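Local coordinates for calcium uptake protein 2, mitochondrial (Homo sapiens, PDB 6LB7) that probably helps to regulate calcium uptake into mitochondria by sensing calcium through EF-hand domains, at residues 113-121 with 162-173; 204-212 with 289-298. All coordinates share one frame; numbering follows the deposited sequence.

Contact 1 (113-121 with 162-173) and contact 2 (204-212 with 289-298) illustrate two ways in which a protein built of EF-hand helices is held together. In the first, a calcium-binding loop is tied to a second loop by a very short antiparallel pairing, and N113, M115 and E120 supply ligands to the calcium ion. In the second, two helices join through buried side chains, with ion pairs beside them. The contacts follow one another along the chain and lie on opposite sides of its centre. The centres of contact 1 and contact 2 are about 42 Å apart, and the nearest atoms of contact 1 and contact 2 about 23 Å. The two do not touch, and contact 2 holds none of the calcium ligands.

Contact 1 of 2, residues 113-121 with 162-173; sequences NEMIEKREF and FFGKRGQRKLHY. With CA (calcium ion), chain F.
One water molecule is gripped by three backbone groups from both segments: it accepts from K118 N and donates to G167 O and R169 O, the bond to K118 N being 3.0 Å. Next to it the two segments pair directly. I116 N donates to L171 O at 2.8 Å, and L171 N returns a bond to I116 O at 2.9 Å. The pairing resembles the short antiparallel link between paired EF-hand loops; the 162-173 partner, which carries no calcium ligand here, is probably a degenerate one. M115 O binds the ion at 2.3 Å, while E120 clamps it with both carboxylate oxygens; N113 OD1, D109 and D111 complete the protein ligands, and a water also binds. E120 OE1 also accepts from E117 N. At the M115-H172 end M115 lays CG over a face of the H172 imidazole, 3.8 Å from the ring centroid. Beyond the I116-L171 pair F163, its CG anti to the carbonyl carbon (chi1 -43°), turns one ring face to K118 CA, 3.7 Å from the centroid, and the other to F162 CB. F121 presses CB against F163 CZ at 3.5 Å and takes the edge of F162 on its own ring face in a T-shaped pair, planes at 82°.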
loop_
_atom_site.group_PDB
_atom_site.type_symbol
_atom_site.label_atom_id
_atom_site.label_comp_id
_atom_site.label_asym_id
_atom_site.label_seq_id
_atom_site.Cartn_x
_atom_site.Cartn_y
_atom_site.Cartn_z
ATOM N N ASN B 113 22.291 10.928 -5.550
ATOM C CA ASN B 113 22.734 12.119 -6.273
ATOM C C ASN B 113 21.734 12.550 -7.335
ATOM O O ASN B 113 22.084 13.340 -8.219
ATOM C CB ASN B 113 24.132 11.910 -6.887
ATOM C CG ASN B 113 24.135 10.940 -8.067
ATOM O OD1 ASN B 113 23.138 10.277 -8.354
ATOM N ND2 ASN B 113 25.282 10.836 -8.740
ATOM N N GLU B 114 20.494 12.045 -7.265
ATOM C CA GLU B 114 19.375 12.499 -8.087
ATOM C C GLU B 114 19.562 12.184 -9.558
ATOM O O GLU B 114 18.929 12.799 -10.417
ATOM C CB GLU B 114 19.128 14.001 -7.901
ATOM C CG GLU B 114 19.059 14.424 -6.459
ATOM C CD GLU B 114 17.826 13.898 -5.744
ATOM O OE1 GLU B 114 16.969 13.266 -6.397
ATOM O OE2 GLU B 114 17.706 14.127 -4.523
ATOM N N MET B 115 20.435 11.235 -9.867
ATOM C CA MET B 115 20.672 10.785 -11.219
ATOM C C MET B 115 20.851 9.281 -11.169
ATOM O O MET B 115 21.493 8.750 -10.257
ATOM C CB MET B 115 21.918 11.439 -11.830
ATOM C CG MET B 115 21.935 12.928 -11.761
ATOM S SD MET B 115 23.562 13.664 -11.764
ATOM C CE MET B 115 24.375 12.667 -12.851
ATOM N N ILE B 116 20.299 8.583 -12.135
ATOM C CA ILE B 116 20.509 7.156 -12.212
ATOM C C ILE B 116 21.649 6.899 -13.173
ATOM O O ILE B 116 21.662 7.409 -14.300
ATOM C CB ILE B 116 19.236 6.425 -12.649
ATOM C CG1 ILE B 116 18.178 6.528 -11.548
ATOM C CG2 ILE B 116 19.590 4.976 -12.965
ATOM C CD1 ILE B 116 16.835 6.006 -11.993
ATOM N N GLU B 117 22.619 6.127 -12.726
ATOM C CA GLU B 117 23.740 5.794 -13.577
ATOM C C GLU B 117 23.635 4.339 -13.996
ATOM O O GLU B 117 22.950 3.534 -13.351
ATOM C CB GLU B 117 25.048 6.099 -12.848
ATOM C CG GLU B 117 24.969 7.483 -12.231
ATOM C CD GLU B 117 26.316 8.103 -11.918
ATOM O OE1 GLU B 117 27.356 7.580 -12.368
ATOM O OE2 GLU B 117 26.324 9.129 -11.209
ATOM N N LYS B 118 24.295 4.018 -15.115
ATOM C CA LYS B 118 24.226 2.662 -15.643
ATOM C C LYS B 118 24.473 1.636 -14.545
ATOM O O LYS B 118 23.779 0.614 -14.474
ATOM C CB LYS B 118 25.226 2.485 -16.790
ATOM C CG LYS B 118 25.081 1.149 -17.527
ATOM C CD LYS B 118 25.916 1.120 -18.800
ATOM C CE LYS B 118 25.795 -0.232 -19.502
ATOM N NZ LYS B 118 26.484 -0.256 -20.823
ATOM N N ARG B 119 25.421 1.925 -13.646
ATOM C CA ARG B 119 25.760 0.991 -12.572
ATOM C C ARG B 119 24.585 0.774 -11.630
ATOM O O ARG B 119 24.377 -0.337 -11.126
ATOM C CB ARG B 119 26.972 1.514 -11.791
ATOM C CG ARG B 119 27.035 1.054 -10.337
ATOM C CD ARG B 119 28.164 1.754 -9.545
ATOM N NE ARG B 119 28.070 3.209 -9.628
ATOM C CZ ARG B 119 28.787 3.955 -10.461
ATOM N NH1 ARG B 119 29.653 3.386 -11.281
ATOM N NH2 ARG B 119 28.633 5.271 -10.484
ATOM N N GLU B 120 23.803 1.824 -11.378
ATOM C CA GLU B 120 22.623 1.681 -10.535
ATOM C C GLU B 120 21.506 0.924 -11.253
ATOM O O GLU B 120 20.782 0.142 -10.631
ATOM C CB GLU B 120 22.136 3.057 -10.103
ATOM C CG GLU B 120 23.118 3.742 -9.139
ATOM C CD GLU B 120 22.725 5.173 -8.861
ATOM O OE1 GLU B 120 22.344 5.877 -9.823
ATOM O OE2 GLU B 120 22.803 5.589 -7.688
ATOM N N PHE B 121 21.336 1.161 -12.554
ATOM C CA PHE B 121 20.324 0.420 -13.304
ATOM C C PHE B 121 20.678 -1.054 -13.357
ATOM O O PHE B 121 19.792 -1.912 -13.373
ATOM C CB PHE B 121 20.204 0.999 -14.711
ATOM C CG PHE B 121 18.973 0.574 -15.456
ATOM C CD1 PHE B 121 17.718 1.009 -15.053
ATOM C CD2 PHE B 121 19.074 -0.239 -16.582
ATOM C CE1 PHE B 121 16.576 0.637 -15.756
ATOM C CE2 PHE B 121 17.935 -0.623 -17.290
ATOM C CZ PHE B 121 16.688 -0.178 -16.879
ATOM N N PHE B 162 19.155 5.512 -22.055
ATOM C CA PHE B 162 19.355 6.129 -20.750
ATOM C C PHE B 162 20.803 6.545 -20.522
ATOM O O PHE B 162 21.053 7.605 -19.937
ATOM C CB PHE B 162 18.909 5.172 -19.629
ATOM C CG PHE B 162 17.411 4.895 -19.608
ATOM C CD1 PHE B 162 16.511 5.803 -20.161
ATOM C CD2 PHE B 162 16.910 3.728 -19.034
ATOM C CE1 PHE B 162 15.138 5.551 -20.154
ATOM C CE2 PHE B 162 15.530 3.469 -19.017
ATOM C CZ PHE B 162 14.643 4.382 -19.580
ATOM N N PHE B 163 21.770 5.741 -20.973
ATOM C CA PHE B 163 23.155 5.935 -20.562
ATOM C C PHE B 163 24.189 6.030 -21.687
ATOM O O PHE B 163 25.375 6.181 -21.385
ATOM C CB PHE B 163 23.570 4.809 -19.602
ATOM C CG PHE B 163 22.517 4.471 -18.576
ATOM C CD1 PHE B 163 21.947 3.209 -18.532
ATOM C CD2 PHE B 163 22.075 5.428 -17.676
ATOM C CE1 PHE B 163 20.967 2.902 -17.583
ATOM C CE2 PHE B 163 21.083 5.130 -16.735
ATOM C CZ PHE B 163 20.532 3.866 -16.692
ATOM N N GLY B 164 23.799 5.961 -22.957
ATOM C CA GLY B 164 24.779 5.897 -24.032
ATOM C C GLY B 164 25.518 4.565 -24.030
ATOM O O GLY B 164 25.310 3.703 -23.179
ATOM N N LYS B 165 26.427 4.416 -25.001
ATOM C CA LYS B 165 26.955 3.069 -25.218
ATOM C C LYS B 165 27.962 2.662 -24.146
ATOM O O LYS B 165 27.960 1.509 -23.694
ATOM C CB LYS B 165 27.579 2.965 -26.608
ATOM C CG LYS B 165 26.600 3.030 -27.676
ATOM C CD LYS B 165 25.786 4.254 -27.700
ATOM C CE LYS B 165 26.535 5.378 -27.372
ATOM N NZ LYS B 165 25.764 6.575 -27.166
ATOM N N ARG B 166 28.765 3.582 -23.610
ATOM C CA ARG B 166 29.694 3.221 -22.546
ATOM C C ARG B 166 29.210 3.660 -21.168
ATOM O O ARG B 166 30.008 3.701 -20.223
ATOM C CB ARG B 166 31.073 3.829 -22.811
ATOM C CG ARG B 166 31.523 3.852 -24.165
ATOM C CD ARG B 166 32.629 2.958 -24.411
ATOM N NE ARG B 166 32.681 2.603 -25.552
ATOM C CZ ARG B 166 32.959 1.610 -25.844
ATOM N NH1 ARG B 166 33.202 0.877 -25.069
ATOM N NH2 ARG B 166 32.983 1.341 -26.907
ATOM N N GLY B 167 27.910 3.899 -21.020
ATOM C CA GLY B 167 27.439 4.467 -19.776
ATOM C C GLY B 167 27.928 5.879 -19.559
ATOM O O GLY B 167 28.095 6.308 -18.412
ATOM N N GLN B 168 28.192 6.610 -20.643
ATOM C CA GLN B 168 28.603 8.004 -20.519
ATOM C C GLN B 168 27.546 8.826 -19.785
ATOM O O GLN B 168 27.857 9.559 -18.841
ATOM C CB GLN B 168 28.878 8.596 -21.908
ATOM C CG GLN B 168 27.822 8.260 -22.978
ATOM C CD GLN B 168 28.205 7.070 -23.838
ATOM O OE1 GLN B 168 28.867 6.150 -23.369
ATOM N NE2 GLN B 168 27.775 7.077 -25.098
ATOM N N ARG B 169 26.288 8.691 -20.191
ATOM C CA ARG B 169 25.234 9.618 -19.809
ATOM C C ARG B 169 24.588 9.182 -18.496
ATOM O O ARG B 169 24.620 8.009 -18.119
ATOM C CB ARG B 169 24.193 9.702 -20.932
ATOM C CG ARG B 169 23.183 10.849 -20.829
ATOM C CD ARG B 169 22.124 10.724 -21.928
ATOM N NE ARG B 169 20.871 11.413 -21.615
ATOM C CZ ARG B 169 19.915 10.911 -20.833
ATOM N NH1 ARG B 169 20.083 9.725 -20.260
ATOM N NH2 ARG B 169 18.796 11.599 -20.610
ATOM N N LYS B 170 24.026 10.150 -17.781
ATOM C CA LYS B 170 23.313 9.890 -16.542
ATOM C C LYS B 170 21.869 10.352 -16.706
ATOM O O LYS B 170 21.605 11.354 -17.379
ATOM C CB LYS B 170 24.008 10.591 -15.374
ATOM C CG LYS B 170 25.544 10.526 -15.487
ATOM C CD LYS B 170 26.254 10.607 -14.146
ATOM C CE LYS B 170 27.650 11.238 -14.266
ATOM N NZ LYS B 170 27.714 12.623 -13.706
ATOM N N LEU B 171 20.931 9.619 -16.097
ATOM C CA LEU B 171 19.497 9.829 -16.309
ATOM C C LEU B 171 18.917 10.632 -15.141
ATOM O O LEU B 171 18.875 10.156 -14.002
ATOM C CB LEU B 171 18.782 8.485 -16.472
ATOM C CG LEU B 171 17.268 8.463 -16.682
ATOM C CD1 LEU B 171 16.907 9.206 -17.953
ATOM C CD2 LEU B 171 16.742 7.023 -16.752
ATOM N N HIS B 172 18.466 11.847 -15.429
ATOM C CA HIS B 172 17.855 12.696 -14.417
ATOM C C HIS B 172 16.373 12.364 -14.301
ATOM O O HIS B 172 15.800 11.668 -15.145
ATOM C CB HIS B 172 18.067 14.168 -14.767
ATOM C CG HIS B 172 19.511 14.559 -14.809
ATOM N ND1 HIS B 172 20.114 15.294 -13.809
ATOM C CD2 HIS B 172 20.483 14.275 -15.709
ATOM C CE1 HIS B 172 21.390 15.468 -14.105
ATOM N NE2 HIS B 172 21.641 14.855 -15.249
ATOM N N TYR B 173 15.738 12.865 -13.237
ATOM C CA TYR B 173 14.361 12.456 -12.993
ATOM C C TYR B 173 13.433 12.906 -14.114
ATOM O O TYR B 173 12.500 12.179 -14.488
ATOM C CB TYR B 173 13.847 12.984 -11.660
ATOM C CG TYR B 173 12.413 12.571 -11.465
ATOM C CD1 TYR B 173 12.055 11.214 -11.498
ATOM C CD2 TYR B 173 11.404 13.522 -11.287
ATOM C CE1 TYR B 173 10.732 10.818 -11.346
ATOM C CE2 TYR B 173 10.092 13.140 -11.132
ATOM C CZ TYR B 173 9.760 11.778 -11.164
ATOM O OH TYR B 173 8.454 11.397 -11.008
HETATM CA CA CA F . 22.704 7.833 -8.552
HETATM O O HOH W 1 17.018 14.403 -11.044
HETATM O O HOH W 2 25.714 6.222 -16.673
HETATM O O HOH W 3 24.602 1.308 -22.385
HETATM O O HOH W 4 25.166 7.689 -9.425
#

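Contact 2 of 2, residues 204-212 with 289-298; sequences KEDFAEWLL and NILDTVFKIF
Buried packing of helix 204-211 against helix 288-298, which runs into an acidic loop of EF-hand-like sequence, makes up this contact. The short segments approach to 10.3 Å between axes, their directions 63° apart. At one end K204 reaches over the partner helix. Its chi1 of -79° lays CG beside T293 OG1 at 3.3 Å, and the extended chain beyond carries CE to the CB of N289 and the ammonium group to D292. There K204 NZ donates to D292 OD1 at 3.1 Å, on the anti side of the carboxylate and 33° out of its plane. K296 NZ makes a weak second salt bridge to the same oxygen, and also bonds to K230 O; D292 thus probably offsets the repulsion between two lysines. The hydroxyl of T293 is turned back to its own helix, donating to N289 O at 2.8 Å, while T293 N reaches that carbonyl oxygen from the opposite face. The threonine methyl can then serve the apolar side: T293 CG2 meets the edge of the F207 ring, 3.9 Å from CD2 and in its plane. I290 CG1 lies over a face of that ring, though I290 CG2 comes nearest, 4.1 Å from F207 CZ. Farther along, A208 CB touches I297 CD1 at 3.7 Å. L211 CD2 abuts the edge of F298 at CE1, 3.8 Å away, and I297 CG2 covers one face of this phenyl ring. F298 also bonds through its backbone to S307, just before helix 308-320. With F242 and F245 of helix 239-249 and V314 and L315 of helix 308-320, the apolar packing of F207, L211, I297 and F298 is consistent with the hydrophobic core of an EF-hand lobe.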
loop_
_atom_site.group_PDB
_atom_site.type_symbol
_atom_site.label_atom_id
_atom_site.label_comp_id
_atom_site.label_asym_id
_atom_site.label_seq_id
_atom_site.Cartn_x
_atom_site.Cartn_y
_atom_site.Cartn_z
ATOM N N LYS B 204 -18.749 2.081 -28.069
ATOM C CA LYS B 204 -18.916 1.576 -26.712
ATOM C C LYS B 204 -18.624 0.089 -26.636
ATOM O O LYS B 204 -18.009 -0.373 -25.675
ATOM C CB LYS B 204 -20.319 1.878 -26.195
ATOM C CG LYS B 204 -20.476 3.322 -25.735
ATOM C CD LYS B 204 -21.936 3.614 -25.395
ATOM C CE LYS B 204 -22.117 4.988 -24.789
ATOM N NZ LYS B 204 -23.583 5.243 -24.464
ATOM N N GLU B 205 -19.029 -0.688 -27.642
ATOM C CA GLU B 205 -18.704 -2.108 -27.553
ATOM C C GLU B 205 -17.246 -2.405 -27.889
ATOM O O GLU B 205 -16.750 -3.457 -27.482
ATOM C CB GLU B 205 -19.644 -2.949 -28.435
ATOM C CG GLU B 205 -19.436 -2.869 -29.925
ATOM C CD GLU B 205 -20.287 -3.894 -30.671
ATOM O OE1 GLU B 205 -21.299 -4.357 -30.103
ATOM O OE2 GLU B 205 -19.949 -4.245 -31.820
ATOM N N ASP B 206 -16.550 -1.524 -28.633
ATOM C CA ASP B 206 -15.094 -1.682 -28.779
ATOM C C ASP B 206 -14.389 -1.477 -27.440
ATOM O O ASP B 206 -13.429 -2.178 -27.120
ATOM C CB ASP B 206 -14.506 -0.684 -29.793
ATOM C CG ASP B 206 -15.148 -0.745 -31.179
ATOM O OD1 ASP B 206 -15.601 -1.808 -31.603
ATOM O OD2 ASP B 206 -15.162 0.301 -31.878
ATOM N N PHE B 207 -14.823 -0.482 -26.666
ATOM C CA PHE B 207 -14.270 -0.294 -25.329
ATOM C C PHE B 207 -14.594 -1.489 -24.432
ATOM O O PHE B 207 -13.755 -1.937 -23.639
ATOM C CB PHE B 207 -14.812 1.013 -24.742
ATOM C CG PHE B 207 -14.433 1.238 -23.307
ATOM C CD1 PHE B 207 -13.153 1.644 -22.978
ATOM C CD2 PHE B 207 -15.356 1.027 -22.286
ATOM C CE1 PHE B 207 -12.788 1.837 -21.646
ATOM C CE2 PHE B 207 -14.993 1.202 -20.955
ATOM C CZ PHE B 207 -13.709 1.617 -20.638
ATOM N N ALA B 208 -15.790 -2.048 -24.572
ATOM C CA ALA B 208 -16.115 -3.247 -23.809
ATOM C C ALA B 208 -15.199 -4.404 -24.189
ATOM O O ALA B 208 -14.747 -5.153 -23.319
ATOM C CB ALA B 208 -17.580 -3.629 -24.023
ATOM N N GLU B 209 -14.909 -4.564 -25.487
ATOM C CA GLU B 209 -13.990 -5.621 -25.913
ATOM C C GLU B 209 -12.609 -5.435 -25.317
ATOM O O GLU B 209 -11.980 -6.410 -24.886
ATOM C CB GLU B 209 -13.863 -5.660 -27.432
ATOM C CG GLU B 209 -15.062 -6.129 -28.191
ATOM C CD GLU B 209 -14.886 -5.861 -29.671
ATOM O OE1 GLU B 209 -15.894 -5.727 -30.385
ATOM O OE2 GLU B 209 -13.719 -5.741 -30.114
ATOM N N TRP B 210 -12.096 -4.197 -25.319
ATOM C CA TRP B 210 -10.838 -3.940 -24.622
ATOM C C TRP B 210 -10.946 -4.324 -23.146
ATOM O O TRP B 210 -10.081 -5.015 -22.596
ATOM C CB TRP B 210 -10.457 -2.460 -24.766
ATOM C CG TRP B 210 -9.305 -2.075 -23.887
ATOM C CD1 TRP B 210 -7.961 -2.222 -24.169
ATOM C CD2 TRP B 210 -9.378 -1.458 -22.593
ATOM N NE1 TRP B 210 -7.213 -1.744 -23.128
ATOM C CE2 TRP B 210 -8.058 -1.269 -22.150
ATOM C CE3 TRP B 210 -10.434 -1.062 -21.762
ATOM C CZ2 TRP B 210 -7.757 -0.706 -20.901
ATOM C CZ3 TRP B 210 -10.135 -0.500 -20.514
ATOM C CH2 TRP B 210 -8.805 -0.327 -20.100
ATOM N N LEU B 211 -12.022 -3.889 -22.485
ATOM C CA LEU B 211 -12.110 -4.049 -21.034
ATOM C C LEU B 211 -12.152 -5.521 -20.637
ATOM O O LEU B 211 -11.586 -5.907 -19.611
ATOM C CB LEU B 211 -13.344 -3.308 -20.509
ATOM C CG LEU B 211 -13.649 -3.284 -19.009
ATOM C CD1 LEU B 211 -12.589 -2.543 -18.277
ATOM C CD2 LEU B 211 -15.003 -2.624 -18.753
ATOM N N LEU B 212 -12.811 -6.351 -21.441
ATOM C CA LEU B 212 -13.035 -7.760 -21.163
ATOM C C LEU B 212 -12.003 -8.658 -21.829
ATOM O O LEU B 212 -12.128 -9.879 -21.769
ATOM C CB LEU B 212 -14.450 -8.162 -21.633
ATOM C CG LEU B 212 -15.609 -7.508 -20.877
ATOM C CD1 LEU B 212 -16.934 -7.752 -21.587
ATOM C CD2 LEU B 212 -15.642 -8.065 -19.467
ATOM N N ASN B 289 -20.177 8.567 -21.531
ATOM C CA ASN B 289 -20.252 7.361 -22.355
ATOM C C ASN B 289 -19.539 6.183 -21.687
ATOM O O ASN B 289 -20.006 5.039 -21.781
ATOM C CB ASN B 289 -19.697 7.631 -23.774
ATOM C CG ASN B 289 -18.318 8.323 -23.778
ATOM O OD1 ASN B 289 -17.632 8.426 -22.752
ATOM N ND2 ASN B 289 -17.916 8.806 -24.957
ATOM N N ILE B 290 -18.434 6.442 -20.978
ATOM C CA ILE B 290 -17.716 5.361 -20.306
ATOM C C ILE B 290 -18.438 4.939 -19.030
ATOM O O ILE B 290 -18.610 3.739 -18.769
ATOM C CB ILE B 290 -16.254 5.761 -20.032
ATOM C CG1 ILE B 290 -15.419 5.629 -21.319
ATOM C CG2 ILE B 290 -15.624 4.825 -18.973
ATOM C CD1 ILE B 290 -14.026 6.137 -21.188
ATOM N N LEU B 291 -18.875 5.909 -18.218
ATOM C CA LEU B 291 -19.690 5.573 -17.047
ATOM C C LEU B 291 -20.898 4.745 -17.456
ATOM O O LEU B 291 -21.232 3.744 -16.812
ATOM C CB LEU B 291 -20.165 6.836 -16.327
ATOM C CG LEU B 291 -19.136 7.725 -15.636
ATOM C CD1 LEU B 291 -19.778 9.025 -15.202
ATOM C CD2 LEU B 291 -18.509 7.016 -14.451
ATOM N N ASP B 292 -21.569 5.160 -18.532
ATOM C CA ASP B 292 -22.745 4.431 -18.989
ATOM C C ASP B 292 -22.391 3.015 -19.419
ATOM O O ASP B 292 -23.140 2.073 -19.148
ATOM C CB ASP B 292 -23.411 5.182 -20.144
ATOM C CG ASP B 292 -24.657 4.478 -20.652
ATOM O OD1 ASP B 292 -24.642 3.984 -21.802
ATOM O OD2 ASP B 292 -25.647 4.408 -19.895
ATOM N N THR B 293 -21.255 2.846 -20.108
ATOM C CA THR B 293 -20.828 1.515 -20.528
ATOM C C THR B 293 -20.537 0.618 -19.332
ATOM O O THR B 293 -20.928 -0.558 -19.313
ATOM C CB THR B 293 -19.591 1.618 -21.430
ATOM O OG1 THR B 293 -19.926 2.367 -22.600
ATOM C CG2 THR B 293 -19.126 0.232 -21.848
ATOM N N VAL B 294 -19.828 1.149 -18.335
ATOM C CA VAL B 294 -19.516 0.353 -17.147
ATOM C C VAL B 294 -20.797 -0.135 -16.478
ATOM O O VAL B 294 -20.917 -1.311 -16.111
ATOM C CB VAL B 294 -18.649 1.159 -16.167
ATOM C CG1 VAL B 294 -18.656 0.491 -14.793
ATOM C CG2 VAL B 294 -17.235 1.281 -16.701
ATOM N N PHE B 295 -21.783 0.756 -16.325
ATOM C CA PHE B 295 -23.016 0.366 -15.646
ATOM C C PHE B 295 -23.859 -0.583 -16.495
ATOM O O PHE B 295 -24.451 -1.522 -15.963
ATOM C CB PHE B 295 -23.815 1.602 -15.232
ATOM C CG PHE B 295 -23.469 2.097 -13.857
ATOM C CD1 PHE B 295 -24.289 1.812 -12.779
ATOM C CD2 PHE B 295 -22.292 2.807 -13.639
ATOM C CE1 PHE B 295 -23.958 2.248 -11.504
ATOM C CE2 PHE B 295 -21.948 3.249 -12.364
ATOM C CZ PHE B 295 -22.776 2.968 -11.299
ATOM N N LYS B 296 -23.916 -0.383 -17.815
ATOM C CA LYS B 296 -24.664 -1.345 -18.628
ATOM C C LYS B 296 -24.057 -2.739 -18.530
ATOM O O LYS B 296 -24.784 -3.741 -18.529
ATOM C CB LYS B 296 -24.733 -0.901 -20.091
ATOM C CG LYS B 296 -25.492 0.400 -20.336
ATOM C CD LYS B 296 -26.990 0.193 -20.391
ATOM C CE LYS B 296 -27.687 1.426 -20.966
ATOM N NZ LYS B 296 -27.201 1.730 -22.347
ATOM N N ILE B 297 -22.728 -2.835 -18.456
ATOM C CA ILE B 297 -22.093 -4.157 -18.411
ATOM C C ILE B 297 -22.219 -4.794 -17.028
ATOM O O ILE B 297 -22.448 -6.007 -16.908
ATOM C CB ILE B 297 -20.611 -4.069 -18.825
ATOM C CG1 ILE B 297 -20.446 -3.552 -20.267
ATOM C CG2 ILE B 297 -19.928 -5.432 -18.665
ATOM C CD1 ILE B 297 -18.972 -3.258 -20.619
ATOM N N PHE B 298 -22.019 -4.012 -15.965
ATOM C CA PHE B 298 -21.882 -4.569 -14.626
ATOM C C PHE B 298 -23.049 -4.218 -13.697
ATOM O O PHE B 298 -22.952 -4.454 -12.494
ATOM C CB PHE B 298 -20.551 -4.123 -14.005
ATOM C CG PHE B 298 -19.326 -4.606 -14.764
ATOM C CD1 PHE B 298 -18.676 -3.767 -15.663
ATOM C CD2 PHE B 298 -18.826 -5.888 -14.564
ATOM C CE1 PHE B 298 -17.554 -4.191 -16.361
ATOM C CE2 PHE B 298 -17.697 -6.326 -15.261
ATOM C CZ PHE B 298 -17.060 -5.475 -16.155
#